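Local atomic coordinates of 2-oxoglutarate (2OG) and Fe(II)-dependent oxygenase superfamily protein (Arabidopsis thaliana, PDB entry 6KWA), a protein that probably catalyses the irreversible oxidation of the auxin indole-3-acetic acid to inactive 2-oxoindole-3-acetic acid, using 2-oxoglutarate and an Fe(II) centre. Residues 3-8 / 17-22; 29-34 / 207-212; 121-126 / 175-180. One frame throughout, in Å; residues are numbered along the deposited sequence.

Contact 1: residues 3-8 / 17-22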
loop_
_atom_site.group_PDB
_atom_site.type_symbol
_atom_site.label_atom_id
_atom_site.label_comp_id
_atom_site.label_asym_id
_atom_site.label_seq_id
_atom_site.Cartn_x
_atom_site.Cartn_y
_atom_site.Cartn_z
ATOM N N PRO A 3 -1.522 -13.335 8.534
ATOM C CA PRO A 3 -1.868 -14.469 7.688
ATOM C C PRO A 3 -1.460 -14.235 6.258
ATOM O O PRO A 3 -1.314 -13.102 5.786
ATOM C CB PRO A 3 -3.385 -14.570 7.828
ATOM C CG PRO A 3 -3.822 -13.226 8.240
ATOM C CD PRO A 3 -2.722 -12.659 9.059
ATOM N N THR A 4 -1.233 -15.337 5.574
ATOM C CA THR A 4 -0.970 -15.309 4.170
ATOM C C THR A 4 -2.169 -15.925 3.509
ATOM O O THR A 4 -2.686 -16.924 3.999
ATOM C CB THR A 4 0.293 -16.042 3.821
ATOM O OG1 THR A 4 1.393 -15.327 4.392
ATOM C CG2 THR A 4 0.438 -16.116 2.301
ATOM N N ILE A 5 -2.690 -15.227 2.504
ATOM C CA ILE A 5 -3.898 -15.616 1.787
ATOM C C ILE A 5 -3.642 -15.955 0.324
ATOM O O ILE A 5 -3.068 -15.161 -0.416
ATOM C CB ILE A 5 -4.955 -14.498 1.914
ATOM C CG1 ILE A 5 -5.421 -14.510 3.375
ATOM C CG2 ILE A 5 -6.113 -14.720 0.972
ATOM C CD1 ILE A 5 -6.617 -13.677 3.665
ATOM N N ASP A 6 -4.074 -17.146 -0.075
ATOM C CA ASP A 6 -3.920 -17.668 -1.441
ATOM C C ASP A 6 -5.069 -17.190 -2.306
ATOM O O ASP A 6 -6.177 -17.703 -2.196
ATOM C CB ASP A 6 -3.877 -19.210 -1.396
ATOM C CG ASP A 6 -3.527 -19.860 -2.755
ATOM O OD1 ASP A 6 -3.572 -19.207 -3.820
ATOM O OD2 ASP A 6 -3.194 -21.062 -2.737
ATOM N N LEU A 7 -4.798 -16.256 -3.218
ATOM C CA LEU A 7 -5.848 -15.671 -4.039
ATOM C C LEU A 7 -6.312 -16.635 -5.125
ATOM O O LEU A 7 -7.261 -16.323 -5.842
ATOM C CB LEU A 7 -5.364 -14.361 -4.676
ATOM C CG LEU A 7 -5.068 -13.217 -3.681
ATOM C CD1 LEU A 7 -4.697 -11.941 -4.402
ATOM C CD2 LEU A 7 -6.254 -12.951 -2.747
ATOM N N GLU A 8 -5.660 -17.801 -5.240
ATOM C CA GLU A 8 -6.151 -18.854 -6.164
ATOM C C GLU A 8 -6.962 -19.949 -5.445
ATOM O O GLU A 8 -7.170 -21.022 -5.992
ATOM C CB GLU A 8 -5.019 -19.514 -6.949
ATOM C CG GLU A 8 -4.418 -18.618 -8.021
ATOM C CD GLU A 8 -3.247 -19.274 -8.744
ATOM O OE1 GLU A 8 -2.780 -20.352 -8.304
ATOM O OE2 GLU A 8 -2.799 -18.716 -9.766
ATOM N N GLN A 17 -13.990 -15.129 3.146
ATOM C CA GLN A 17 -14.055 -15.169 4.593
ATOM C C GLN A 17 -12.664 -15.035 5.198
ATOM O O GLN A 17 -12.482 -14.354 6.214
ATOM C CB GLN A 17 -14.718 -16.444 5.068
ATOM C CG GLN A 17 -14.353 -16.776 6.482
ATOM C CD GLN A 17 -15.378 -17.651 7.113
ATOM O OE1 GLN A 17 -16.571 -17.332 7.091
ATOM N NE2 GLN A 17 -14.936 -18.773 7.681
ATOM N N LYS A 18 -11.684 -15.700 4.595
ATOM C CA LYS A 18 -10.311 -15.552 5.073
ATOM C C LYS A 18 -9.860 -14.104 4.935
ATOM O O LYS A 18 -9.184 -13.594 5.809
ATOM C CB LYS A 18 -9.352 -16.488 4.317
ATOM C CG LYS A 18 -9.272 -17.891 4.918
ATOM C CD LYS A 18 -8.543 -18.847 3.976
ATOM C CE LYS A 18 -8.403 -20.235 4.579
ATOM N NZ LYS A 18 -7.618 -21.135 3.659
ATOM N N ILE A 19 -10.216 -13.441 3.837
ATOM C CA ILE A 19 -9.828 -12.048 3.683
ATOM C C ILE A 19 -10.474 -11.207 4.789
ATOM O O ILE A 19 -9.797 -10.443 5.508
ATOM C CB ILE A 19 -10.197 -11.530 2.294
ATOM C CG1 ILE A 19 -9.182 -12.082 1.288
ATOM C CG2 ILE A 19 -10.191 -9.984 2.262
ATOM C CD1 ILE A 19 -9.633 -12.043 -0.183
ATOM N N ARG A 20 -11.770 -11.375 4.957
ATOM C CA ARG A 20 -12.500 -10.600 5.935
ATOM C C ARG A 20 -11.940 -10.796 7.356
ATOM O O ARG A 20 -11.766 -9.839 8.089
ATOM C CB ARG A 20 -13.961 -10.997 5.915
ATOM C CG ARG A 20 -14.753 -10.449 7.091
ATOM C CD ARG A 20 -16.250 -10.782 6.912
ATOM N NE ARG A 20 -16.988 -10.577 8.152
ATOM C CZ ARG A 20 -18.291 -10.793 8.282
ATOM N NH1 ARG A 20 -18.994 -11.236 7.255
ATOM N NH2 ARG A 20 -18.889 -10.570 9.430
ATOM N N GLU A 21 -11.601 -12.018 7.734
ATOM C CA GLU A 21 -11.227 -12.235 9.121
ATOM C C GLU A 21 -9.816 -11.758 9.384
ATOM O O GLU A 21 -9.532 -11.243 10.471
ATOM C CB GLU A 21 -11.344 -13.716 9.515
ATOM C CG GLU A 21 -12.746 -14.102 9.975
ATOM C CD GLU A 21 -13.025 -15.595 9.905
ATOM O OE1 GLU A 21 -12.095 -16.409 10.140
ATOM O OE2 GLU A 21 -14.199 -15.953 9.671
ATOM N N ALA A 22 -8.950 -11.875 8.385
ATOM C CA ALA A 22 -7.633 -11.257 8.479
ATOM C C ALA A 22 -7.759 -9.758 8.682
ATOM O O ALA A 22 -7.150 -9.176 9.596
ATOM C CB ALA A 22 -6.825 -11.551 7.217
#

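Contact 2: residues 29-34 / 207-212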
loop_
_atom_site.group_PDB
_atom_site.type_symbol
_atom_site.label_atom_id
_atom_site.label_comp_id
_atom_site.label_asym_id
_atom_site.label_seq_id
_atom_site.Cartn_x
_atom_site.Cartn_y
_atom_site.Cartn_z
ATOM N N PHE A 29 -2.660 -8.549 5.665
ATOM C CA PHE A 29 -2.403 -9.920 5.258
ATOM C C PHE A 29 -1.491 -9.929 4.063
ATOM O O PHE A 29 -1.426 -8.972 3.315
ATOM C CB PHE A 29 -3.704 -10.679 4.961
ATOM C CG PHE A 29 -4.578 -10.033 3.946
ATOM C CD1 PHE A 29 -4.541 -10.427 2.616
ATOM C CD2 PHE A 29 -5.482 -9.048 4.328
ATOM C CE1 PHE A 29 -5.370 -9.841 1.689
ATOM C CE2 PHE A 29 -6.301 -8.436 3.393
ATOM C CZ PHE A 29 -6.263 -8.850 2.066
ATOM N N ARG A 30 -0.849 -11.063 3.856
ATOM C CA ARG A 30 0.026 -11.254 2.722
ATOM C C ARG A 30 -0.808 -11.944 1.644
ATOM O O ARG A 30 -1.736 -12.677 1.980
ATOM C CB ARG A 30 1.223 -12.110 3.167
ATOM C CG ARG A 30 2.444 -12.145 2.254
ATOM C CD ARG A 30 3.574 -13.014 2.895
ATOM N NE ARG A 30 4.420 -12.284 3.842
ATOM C CZ ARG A 30 4.497 -12.521 5.153
ATOM N NH1 ARG A 30 3.779 -13.489 5.720
ATOM N NH2 ARG A 30 5.317 -11.792 5.904
ATOM N N VAL A 31 -0.545 -11.673 0.368
ATOM C CA VAL A 31 -1.177 -12.455 -0.681
ATOM C C VAL A 31 -0.115 -13.180 -1.507
ATOM O O VAL A 31 0.990 -12.664 -1.748
ATOM C CB VAL A 31 -2.087 -11.616 -1.613
ATOM C CG1 VAL A 31 -3.336 -11.176 -0.846
ATOM C CG2 VAL A 31 -1.355 -10.408 -2.229
ATOM N N ILE A 32 -0.453 -14.412 -1.884
ATOM C CA ILE A 32 0.321 -15.210 -2.830
ATOM C C ILE A 32 -0.594 -15.583 -3.975
ATOM O O ILE A 32 -1.825 -15.476 -3.855
ATOM C CB ILE A 32 0.868 -16.498 -2.193
ATOM C CG1 ILE A 32 -0.288 -17.294 -1.568
ATOM C CG2 ILE A 32 1.934 -16.184 -1.170
ATOM C CD1 ILE A 32 0.112 -18.656 -1.031
ATOM N N ASN A 33 0.007 -16.011 -5.083
ATOM C CA ASN A 33 -0.717 -16.274 -6.326
ATOM C C ASN A 33 -1.625 -15.114 -6.677
ATOM O O ASN A 33 -2.775 -15.295 -7.073
ATOM C CB ASN A 33 -1.508 -17.578 -6.207
ATOM C CG ASN A 33 -0.640 -18.747 -5.744
ATOM O OD1 ASN A 33 0.584 -18.751 -5.942
ATOM N ND2 ASN A 33 -1.262 -19.724 -5.089
ATOM N N HIS A 34 -1.078 -13.917 -6.522
ATOM C CA HIS A 34 -1.792 -12.656 -6.687
ATOM C C HIS A 34 -2.108 -12.252 -8.114
ATOM O O HIS A 34 -2.725 -11.214 -8.340
ATOM C CB HIS A 34 -1.023 -11.557 -5.975
ATOM C CG HIS A 34 0.451 -11.649 -6.152
ATOM N ND1 HIS A 34 1.061 -11.474 -7.377
ATOM C CD2 HIS A 34 1.444 -11.876 -5.262
ATOM C CE1 HIS A 34 2.367 -11.610 -7.236
ATOM N NE2 HIS A 34 2.629 -11.846 -5.961
ATOM N N LEU A 207 2.949 -10.064 -1.935
ATOM C CA LEU A 207 2.639 -8.662 -1.658
ATOM C C LEU A 207 2.010 -8.566 -0.252
ATOM O O LEU A 207 1.344 -9.498 0.190
ATOM C CB LEU A 207 1.704 -8.100 -2.737
ATOM C CG LEU A 207 2.291 -8.072 -4.152
ATOM C CD1 LEU A 207 1.238 -7.909 -5.213
ATOM C CD2 LEU A 207 3.336 -6.959 -4.289
ATOM N N ALA A 208 2.243 -7.457 0.451
ATOM C CA ALA A 208 1.668 -7.231 1.771
ATOM C C ALA A 208 0.467 -6.297 1.641
ATOM O O ALA A 208 0.558 -5.225 1.041
ATOM C CB ALA A 208 2.712 -6.640 2.700
ATOM N N ILE A 209 -0.660 -6.699 2.200
ATOM C CA ILE A 209 -1.852 -5.874 2.117
ATOM C C ILE A 209 -2.109 -5.360 3.491
ATOM O O ILE A 209 -2.001 -6.109 4.445
ATOM C CB ILE A 209 -3.088 -6.662 1.648
ATOM C CG1 ILE A 209 -2.739 -7.565 0.472
ATOM C CG2 ILE A 209 -4.223 -5.722 1.310
ATOM C CD1 ILE A 209 -2.296 -6.842 -0.727
ATOM N N ASN A 210 -2.482 -4.102 3.616
ATOM C CA ASN A 210 -2.949 -3.666 4.910
ATOM C C ASN A 210 -4.067 -2.688 4.706
ATOM O O ASN A 210 -4.180 -2.066 3.648
ATOM C CB ASN A 210 -1.835 -3.031 5.735
ATOM C CG ASN A 210 -1.477 -1.689 5.234
ATOM O OD1 ASN A 210 -0.600 -1.562 4.387
ATOM N ND2 ASN A 210 -2.198 -0.664 5.687
ATOM N N LEU A 211 -4.911 -2.562 5.718
ATOM C CA LEU A 211 -6.068 -1.691 5.603
ATOM C C LEU A 211 -5.736 -0.378 6.306
ATOM O O LEU A 211 -4.826 -0.346 7.127
ATOM C CB LEU A 211 -7.303 -2.384 6.200
ATOM C CG LEU A 211 -7.835 -3.527 5.323
ATOM C CD1 LEU A 211 -7.004 -4.809 5.407
ATOM C CD2 LEU A 211 -9.271 -3.811 5.685
ATOM N N GLY A 212 -6.409 0.710 5.933
ATOM C CA GLY A 212 -6.147 2.009 6.531
ATOM C C GLY A 212 -7.381 2.661 7.157
ATOM O O GLY A 212 -8.460 2.042 7.263
#

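Contact 3: residues 121-126 / 175-180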
loop_
_atom_site.group_PDB
_atom_site.type_symbol
_atom_site.label_atom_id
_atom_site.label_comp_id
_atom_site.label_asym_id
_atom_site.label_seq_id
_atom_site.Cartn_x
_atom_site.Cartn_y
_atom_site.Cartn_z
ATOM N N GLY A 121 -5.450 -3.254 -10.532
ATOM C CA GLY A 121 -6.417 -4.295 -10.827
ATOM C C GLY A 121 -6.574 -5.169 -9.581
ATOM O O GLY A 121 -7.698 -5.551 -9.206
ATOM N N LEU A 122 -5.447 -5.493 -8.949
ATOM C CA LEU A 122 -5.426 -6.300 -7.716
ATOM C C LEU A 122 -6.143 -5.601 -6.558
ATOM O O LEU A 122 -6.851 -6.252 -5.768
ATOM C CB LEU A 122 -3.990 -6.622 -7.308
ATOM C CG LEU A 122 -3.790 -7.385 -5.985
ATOM C CD1 LEU A 122 -4.532 -8.703 -6.009
ATOM C CD2 LEU A 122 -2.346 -7.636 -5.664
ATOM N N ALA A 123 -5.950 -4.287 -6.446
ATOM C CA ALA A 123 -6.535 -3.503 -5.357
ATOM C C ALA A 123 -8.055 -3.468 -5.461
ATOM O O ALA A 123 -8.759 -3.588 -4.452
ATOM C CB ALA A 123 -5.969 -2.083 -5.348
ATOM N N THR A 124 -8.561 -3.319 -6.676
ATOM C CA THR A 124 -10.010 -3.308 -6.893
ATOM C C THR A 124 -10.605 -4.714 -6.722
ATOM O O THR A 124 -11.725 -4.856 -6.231
ATOM C CB THR A 124 -10.376 -2.765 -8.285
ATOM O OG1 THR A 124 -9.730 -3.568 -9.268
ATOM C CG2 THR A 124 -9.924 -1.313 -8.429
ATOM N N ASP A 125 -9.875 -5.753 -7.117
ATOM C CA ASP A 125 -10.303 -7.111 -6.797
ATOM C C ASP A 125 -10.410 -7.377 -5.264
ATOM O O ASP A 125 -11.335 -8.052 -4.823
ATOM C CB ASP A 125 -9.364 -8.146 -7.416
ATOM C CG ASP A 125 -9.504 -8.230 -8.951
ATOM O OD1 ASP A 125 -10.496 -7.696 -9.505
ATOM O OD2 ASP A 125 -8.640 -8.867 -9.602
ATOM N N LEU A 126 -9.416 -6.962 -4.483
ATOM C CA LEU A 126 -9.423 -7.175 -3.015
ATOM C C LEU A 126 -10.543 -6.347 -2.421
ATOM O O LEU A 126 -11.238 -6.788 -1.529
ATOM C CB LEU A 126 -8.083 -6.805 -2.387
ATOM C CG LEU A 126 -6.895 -7.693 -2.828
ATOM C CD1 LEU A 126 -5.540 -7.134 -2.328
ATOM C CD2 LEU A 126 -7.076 -9.108 -2.334
ATOM N N LEU A 175 -7.092 0.850 1.431
ATOM C CA LEU A 175 -6.287 -0.350 1.337
ATOM C C LEU A 175 -4.915 -0.059 0.730
ATOM O O LEU A 175 -4.821 0.690 -0.213
ATOM C CB LEU A 175 -7.084 -1.331 0.474
ATOM C CG LEU A 175 -6.673 -2.651 -0.132
ATOM C CD1 LEU A 175 -7.977 -3.294 -0.594
ATOM C CD2 LEU A 175 -5.762 -2.404 -1.333
ATOM N N THR A 176 -3.865 -0.713 1.210
ATOM C CA THR A 176 -2.534 -0.463 0.668
ATOM C C THR A 176 -1.896 -1.764 0.175
ATOM O O THR A 176 -1.955 -2.772 0.857
ATOM C CB THR A 176 -1.613 0.194 1.720
ATOM O OG1 THR A 176 -2.183 1.441 2.133
ATOM C CG2 THR A 176 -0.210 0.431 1.143
ATOM N N ILE A 177 -1.305 -1.743 -1.017
ATOM C CA ILE A 177 -0.575 -2.914 -1.516
ATOM C C ILE A 177 0.917 -2.613 -1.497
ATOM O O ILE A 177 1.375 -1.683 -2.148
ATOM C CB ILE A 177 -1.037 -3.312 -2.939
ATOM C CG1 ILE A 177 -2.544 -3.600 -2.909
ATOM C CG2 ILE A 177 -0.228 -4.506 -3.471
ATOM C CD1 ILE A 177 -3.124 -4.093 -4.157
ATOM N N LEU A 178 1.680 -3.384 -0.723
ATOM C CA LEU A 178 3.095 -3.066 -0.574
ATOM C C LEU A 178 3.955 -4.155 -1.205
ATOM O O LEU A 178 3.888 -5.315 -0.800
ATOM C CB LEU A 178 3.462 -2.899 0.923
ATOM C CG LEU A 178 4.944 -2.571 1.215
ATOM C CD1 LEU A 178 5.247 -1.101 0.899
ATOM C CD2 LEU A 178 5.314 -2.863 2.651
ATOM N N GLN A 179 4.774 -3.772 -2.179
ATOM C CA GLN A 179 5.844 -4.637 -2.670
ATOM C C GLN A 179 7.081 -4.244 -1.870
ATOM O O GLN A 179 7.651 -3.177 -2.084
ATOM C CB GLN A 179 6.066 -4.472 -4.189
ATOM C CG GLN A 179 7.191 -5.350 -4.778
ATOM C CD GLN A 179 7.421 -5.118 -6.270
ATOM O OE1 GLN A 179 6.510 -4.750 -6.993
ATOM N NE2 GLN A 179 8.660 -5.294 -6.718
ATOM N N ASP A 180 7.461 -5.071 -0.906
ATOM C CA ASP A 180 8.483 -4.676 0.044
ATOM C C ASP A 180 9.835 -5.158 -0.512
ATOM O O ASP A 180 9.862 -5.851 -1.506
ATOM C CB ASP A 180 8.194 -5.278 1.415
ATOM C CG ASP A 180 8.951 -4.586 2.529
ATOM O OD1 ASP A 180 9.757 -3.694 2.220
ATOM O OD2 ASP A 180 8.775 -4.961 3.712
#

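Contact 1: residues 3-8 / 17-22
Pro3, Ile5 and Leu7 form an apolar strip that packs against Ile19 and Ala22 of helix 12-25, a strand-on-helix contact at the edge of the larger sheet near the N terminus. The two short segments run nearly antiparallel, 161° between their directions, with axes 9.2 Å apart. Ile5 carries most of the contact. Its CG1 stands anti to the carbonyl carbon (chi1 -70°), and the extended second torsion puts CD1 anti to CA, far enough forward to reach the helix backbone. There CD1 lies 3.3 Å from Lys18 O, an oxygen already engaged in the helix by Ala22 N, and 3.8 Å from Ile19 CG1. The two isoleucine side chains cross at about a right angle, and CG2 of Ile5 also meets Ile19 CG1, at 4.1 Å. Ala22 suits the place where the two backbones come nearest: its single methyl CB meets Pro3 CG at 3.6 Å as well as Ile5 CD1. Leu7 is more loosely engaged, its CD2 reaching Ile19 CD1 at 4.3 Å, while it also touches Leu122 and Leu126 of helix 106-133. Toward solvent, Lys18 lends only the base of its side chain before its extended chain leads away. At the end of the strand, Asp6 OD1 accepts Glu8 N in an Asx turn, and it also takes a hydrogen bond from Asn33 ND2. Strand 4-6, helix 12-25 and strand 28-32 together make a beta-alpha-beta unit whose two strands are parallel neighbours, and this contact is the packing of its helix on its first strand.

Contact 2: residues 29-34 / 207-212
Phe29 and Val31 pair with Ile209 and Leu207 in an antiparallel beta ladder that joins strand 28-32, from the N-terminal region, to the larger sheet of the double-stranded beta-helix core. Phe29 with Ile209 and Val31 with Leu207 are hydrogen-bonded pairs, each closed by two backbone bonds, and Arg30 with Ala208 is the non-hydrogen-bonded pair between them. The tightly packed face carries Phe29, Val31, Leu207 and Ile209. CG of Phe29 sits between the backbone N and the carbonyl carbon (chi1 56°), a crowded position, and the ring beyond it comes nearer to strand 207-211. Ile209 CB stands over the centre of one ring face, 3.9 Å from the centroid, in a CH-pi contact. The branches of Ile209 spread over the rim, CG1 at 3.7 Å from Phe29 CE1 and CG2 at 3.8 Å from Phe29 CZ. A beta-branched residue suits the place, since CB and both its branches, CG1 and CG2, touch the ring. Replacing Phe29 by an alanine would probably open a gap beside Ile209, leaving the isoleucine branches without the flat surface they rest on. Val31 continues the layer, its CG2 lying 3.9 Å from Leu207 CB.

The face of Arg30 and Ala208 is much looser. Ala208 is partly exposed, and its CB stays 4.8 Å from Phe29 O. The Arg30 guanidinium bonds away from the ladder, NH2 to Asp201 O and NH1 to Thr4 OG1, while its CG lies 3.5 Å from Leu207 O. Back on the packed face, beyond the strand end, the His34 ring, whose NE2 bonds to Asn205 O, takes Leu207 CD1 over the centre of one face, 4.0 Å from its centroid.

Contact 3: residues 121-126 / 175-180
Ile177 projects from strand 175-179 into a hollow of helix 106-133 lined by Leu122, Ala123 and Leu126. With CG1 anti to the carbonyl carbon (chi1 -58°) and an extended second torsion, its terminal CD1 acts as the bump. This methyl meets Leu122 CG at 3.8 Å on one flank and Leu126 CD1 more loosely, at 4.3 Å, while the floor is the backbone itself, Ala123 N at 3.6 Å. Ala123 suits that floor, its short side chain letting the strand come in until the CA atoms of Ala123 and Ile177 are 7.1 Å apart. The alanine methyl is in turn a small bump of its own, seated between Ile177 CD1 and Leu175 CD2. Leu175 fills the next hollow along the helix with its forked end, CD1 resting 3.9 Å from Leu126 CB and CD2 lying 4.0 Å from Ala123 CB. The intervening Thr176 turns its side chain away from the helix and bonds through OG1 to OD2 of Asp171, a ligand of the magnesium ion. A strand with one face on a helix and the other toward the metal is characteristic of the larger sheet in the double-stranded beta-helix fold of 2-oxoglutarate-dependent oxygenases.

Overall arrangement
From the N terminus, contact 1 closes first, a short connection that brings helix 12-25 back along strand 4-6. Strand 28-32 follows directly, parallel to strand 4-6, and opens contact 2, which spans more than 170 residues before strand 207-211 arrives. Contact 3 opens and closes wholly within that span, linking helix 106-133 to strand 175-179. No loops cross: contact 1 precedes the other two in series. In space all three converge on one sheet, ordered 4-6, 28-32, 207-211, 175-179 over this region. Helix 106-133 binds them further, since Leu122 and Leu126 touch both Leu7 and strand 207-211, joining the N-terminal region to the catalytic core.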